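Protein YiiM (Escherichia coli, PDB 1O65) is of unknown function but may bind molybdenum and act as an oxidoreductase on nitrogenous compounds. Local coordinates at residues A[129-134]-A[189-194]. Sequence-based numbering, arbitrary orientation.
Sequences RSPCYK and IAWHMP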
ATOM      1  N   ARG A 129       1.734   1.801   2.408  1.00 25.12           N
ATOM      2  CA  ARG A 129       1.243   1.093   3.586  1.00 26.16           C
ATOM      3  C   ARG A 129       2.193   1.397   4.756  1.00 26.04           C
ATOM      4  O   ARG A 129       3.419   1.394   4.599  1.00 24.24           O
ATOM      5  CB  ARG A 129       1.120  -0.399   3.308  1.00 27.91           C
ATOM      6  CG  ARG A 129       0.548  -1.245   4.466  1.00 28.77           C
ATOM      7  CD  ARG A 129       1.700  -1.767   5.338  1.00 33.04           C
ATOM      8  NE  ARG A 129       1.244  -2.849   6.213  1.00 33.76           N
ATOM      9  CZ  ARG A 129       1.011  -4.100   5.813  1.00 34.37           C
ATOM     10  NH1 ARG A 129       1.192  -4.446   4.533  1.00 32.02           N
ATOM     11  NH2 ARG A 129       0.558  -4.982   6.698  1.00 30.69           N
ATOM     12  N   SER A 130       1.646   1.698   5.892  1.00 27.48           N
ATOM     13  CA  SER A 130       2.310   2.027   7.135  1.00 30.56           C
ATOM     14  C   SER A 130       2.598   0.828   8.032  1.00 31.36           C
ATOM     15  O   SER A 130       1.724   0.410   8.789  1.00 32.01           O
ATOM     16  CB  SER A 130       1.356   2.929   7.959  1.00 28.78           C
ATOM     17  OG  SER A 130       1.748   4.265   7.957  1.00 33.78           O
ATOM     18  N   PRO A 131       3.829   0.358   8.088  1.00 33.43           N
ATOM     19  CA  PRO A 131       4.190  -0.754   8.958  1.00 34.97           C
ATOM     20  C   PRO A 131       3.729  -0.503  10.390  1.00 35.04           C
ATOM     21  O   PRO A 131       3.847   0.594  10.932  1.00 35.90           O
ATOM     22  CB  PRO A 131       5.695  -0.846   8.879  1.00 34.69           C
ATOM     23  CG  PRO A 131       6.172   0.277   8.068  1.00 34.18           C
ATOM     24  CD  PRO A 131       5.004   0.933   7.409  1.00 34.35           C
ATOM     25  N   CYS A 132       3.177  -1.512  10.995  1.00 35.63           N
ATOM     26  CA  CYS A 132       2.639  -1.519  12.340  1.00 37.00           C
ATOM     27  C   CYS A 132       3.260  -2.669  13.134  1.00 37.98           C
ATOM     28  O   CYS A 132       3.561  -3.729  12.590  1.00 35.57           O
ATOM     29  CB  CYS A 132       1.127  -1.686  12.210  1.00 39.34           C
ATOM     30  SG  CYS A 132       0.168  -2.029  13.672  1.00 49.26           S
ATOM     31  N   TYR A 133       3.470  -2.465  14.424  1.00 39.04           N
ATOM     32  CA  TYR A 133       4.008  -3.419  15.358  1.00 40.99           C
ATOM     33  C   TYR A 133       3.256  -4.739  15.397  1.00 40.75           C
ATOM     34  O   TYR A 133       3.840  -5.742  15.838  1.00 40.11           O
ATOM     35  CB  TYR A 133       4.067  -2.816  16.792  1.00 41.43           C
ATOM     36  CG  TYR A 133       2.677  -2.716  17.382  1.00 43.39           C
ATOM     37  CD1 TYR A 133       1.846  -1.648  17.081  1.00 44.39           C
ATOM     38  CD2 TYR A 133       2.185  -3.735  18.191  1.00 45.05           C
ATOM     39  CE1 TYR A 133       0.556  -1.588  17.590  1.00 45.29           C
ATOM     40  CE2 TYR A 133       0.903  -3.684  18.703  1.00 45.45           C
ATOM     41  CZ  TYR A 133       0.102  -2.602  18.404  1.00 46.27           C
ATOM     42  OH  TYR A 133      -1.175  -2.546  18.920  1.00 47.37           O
ATOM     43  N   LYS A 134       1.985  -4.833  15.007  1.00 41.60           N
ATOM     44  CA  LYS A 134       1.334  -6.155  14.997  1.00 43.31           C
ATOM     45  C   LYS A 134       2.177  -7.131  14.166  1.00 44.41           C
ATOM     46  O   LYS A 134       2.316  -8.312  14.481  1.00 44.72           O
ATOM     47  CB  LYS A 134      -0.078  -6.132  14.456  1.00 41.93           C
ATOM     48  CG  LYS A 134      -1.017  -5.085  14.957  1.00 42.57           C
ATOM     49  CD  LYS A 134      -1.370  -5.176  16.417  1.00 44.25           C
ATOM     50  CE  LYS A 134      -2.445  -4.160  16.778  1.00 45.31           C
ATOM     51  NZ  LYS A 134      -3.653  -4.276  15.923  1.00 47.23           N
ATOM     52  N   ILE A 189       9.674  10.551   2.090  1.00 21.75           N
ATOM     53  CA  ILE A 189       9.285  11.842   2.624  1.00 22.47           C
ATOM     54  C   ILE A 189       8.675  11.657   4.017  1.00 22.14           C
ATOM     55  O   ILE A 189       8.830  12.502   4.902  1.00 23.41           O
ATOM     56  CB  ILE A 189       8.228  12.532   1.719  1.00 19.73           C
ATOM     57  CG1 ILE A 189       8.850  12.911   0.375  1.00 21.71           C
ATOM     58  CG2 ILE A 189       7.649  13.727   2.455  1.00 12.29           C
ATOM     59  CD1 ILE A 189       7.909  13.445  -0.682  1.00 18.14           C
ATOM     60  N   ALA A 190       7.898  10.613   4.222  1.00 21.24           N
ATOM     61  CA  ALA A 190       7.283  10.406   5.523  1.00 21.60           C
ATOM     62  C   ALA A 190       8.270   9.898   6.567  1.00 20.24           C
ATOM     63  O   ALA A 190       8.175  10.365   7.691  1.00 18.54           O
ATOM     64  CB  ALA A 190       6.153   9.369   5.474  1.00 19.85           C
ATOM     65  N   TRP A 191       9.150   8.961   6.179  1.00 19.66           N
ATOM     66  CA  TRP A 191       9.954   8.307   7.202  1.00 21.60           C
ATOM     67  C   TRP A 191      11.457   8.339   7.067  1.00 24.53           C
ATOM     68  O   TRP A 191      12.143   7.869   7.984  1.00 22.72           O
ATOM     69  CB  TRP A 191       9.524   6.817   7.227  1.00 19.00           C
ATOM     70  CG  TRP A 191       8.077   6.528   7.370  1.00 20.31           C
ATOM     71  CD1 TRP A 191       7.244   7.012   8.345  1.00 19.06           C
ATOM     72  CD2 TRP A 191       7.258   5.696   6.539  1.00 20.74           C
ATOM     73  NE1 TRP A 191       5.990   6.512   8.166  1.00 20.46           N
ATOM     74  CE2 TRP A 191       5.961   5.701   7.077  1.00 21.02           C
ATOM     75  CE3 TRP A 191       7.513   4.905   5.410  1.00 20.51           C
ATOM     76  CZ2 TRP A 191       4.884   4.987   6.517  1.00 19.92           C
ATOM     77  CZ3 TRP A 191       6.449   4.202   4.867  1.00 23.85           C
ATOM     78  CH2 TRP A 191       5.151   4.252   5.396  1.00 19.11           C
ATOM     79  N   HIS A 192      12.044   8.770   5.950  1.00 26.47           N
ATOM     80  CA  HIS A 192      13.496   8.731   5.835  1.00 28.71           C
ATOM     81  C   HIS A 192      14.162  10.089   5.879  1.00 30.50           C
ATOM     82  O   HIS A 192      15.276  10.208   6.393  1.00 32.20           O
ATOM     83  CB  HIS A 192      13.910   8.034   4.512  1.00 29.15           C
ATOM     84  CG  HIS A 192      13.436   6.624   4.364  1.00 27.55           C
ATOM     85  ND1 HIS A 192      13.390   5.987   3.154  1.00 27.17           N
ATOM     86  CD2 HIS A 192      12.943   5.728   5.248  1.00 27.35           C
ATOM     87  CE1 HIS A 192      12.930   4.758   3.287  1.00 28.03           C
ATOM     88  NE2 HIS A 192      12.641   4.571   4.576  1.00 28.35           N
ATOM     89  N   MET A 193      13.567  11.127   5.293  1.00 31.49           N
ATOM     90  CA  MET A 193      14.227  12.418   5.284  1.00 31.28           C
ATOM     91  C   MET A 193      13.924  13.290   6.485  1.00 30.74           C
ATOM     92  O   MET A 193      12.936  13.120   7.203  1.00 30.44           O
ATOM     93  CB  MET A 193      13.955  13.199   4.013  1.00 35.92           C
ATOM     94  CG  MET A 193      12.626  13.063   3.336  1.00 41.45           C
ATOM     95  SD  MET A 193      12.142  14.580   2.455  1.00 40.73           S
ATOM     96  CE  MET A 193      11.368  15.483   3.782  1.00 42.87           C
ATOM     97  N   PRO A 194      14.853  14.222   6.729  1.00 29.38           N
ATOM     98  CA  PRO A 194      14.657  15.172   7.813  1.00 29.25           C
ATOM     99  C   PRO A 194      13.585  16.183   7.410  1.00 27.73           C
ATOM    100  O   PRO A 194      13.253  16.310   6.239  1.00 25.40           O
ATOM    101  CB  PRO A 194      16.004  15.842   8.017  1.00 29.82           C
ATOM    102  CG  PRO A 194      16.883  15.356   6.931  1.00 30.80           C
ATOM    103  CD  PRO A 194      16.290  14.078   6.386  1.00 29.35           C
TER
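Trp-191, on helix 183-191, sends its indole across to the loop residues Arg-129, Ser-130 and Pro-131, and a long, flat side chain suits a place where the two backbones stay well apart, 9.9 Å between the CA atoms of Ser-130 and Ala-190. From CB, which already heads for the loop, CG lies anti to the carbonyl carbon (chi1 -53°), and the ring then extends away from its helix. The methyl group of Ala-190, small enough to sit beneath an indole, lies 3.8 Å from the ring plane, over the five-membered part. The benzo edge does the touching across the contact. There Trp-191 CZ2 meets Ser-130 OG at 3.5 Å. Next along the rim, Trp-191 CH2 comes to 3.4 Å from the backbone oxygen Arg-129 O, from which Trp-191 CZ3 lies farther, at 4.1 Å. Both oxygens lie near the ring plane, where the slightly positive C-H edge can receive them. CH2 also packs against Pro-131 CD at 3.9 Å, an apolar contact with an oblique approach. The indole thus joins the YiiM-type three-helix region to the MOSC domain, at the loop between strand 121-128 and helix 134-138. Trp-213 and Phe-229 add edge-to-face ring contacts to Trp-191, while Gln-149 of helix 144-151 touches both Trp-191 and Pro-131. The rigid proline needs no N-H partner, and its carbonyl accepts a hydrogen bond from Arg-232. Farther along, Cys-132 SG caps the turn into helix 134-138, accepting a nearly straight bond (172°) from Lys-134 N at 3.6 Å.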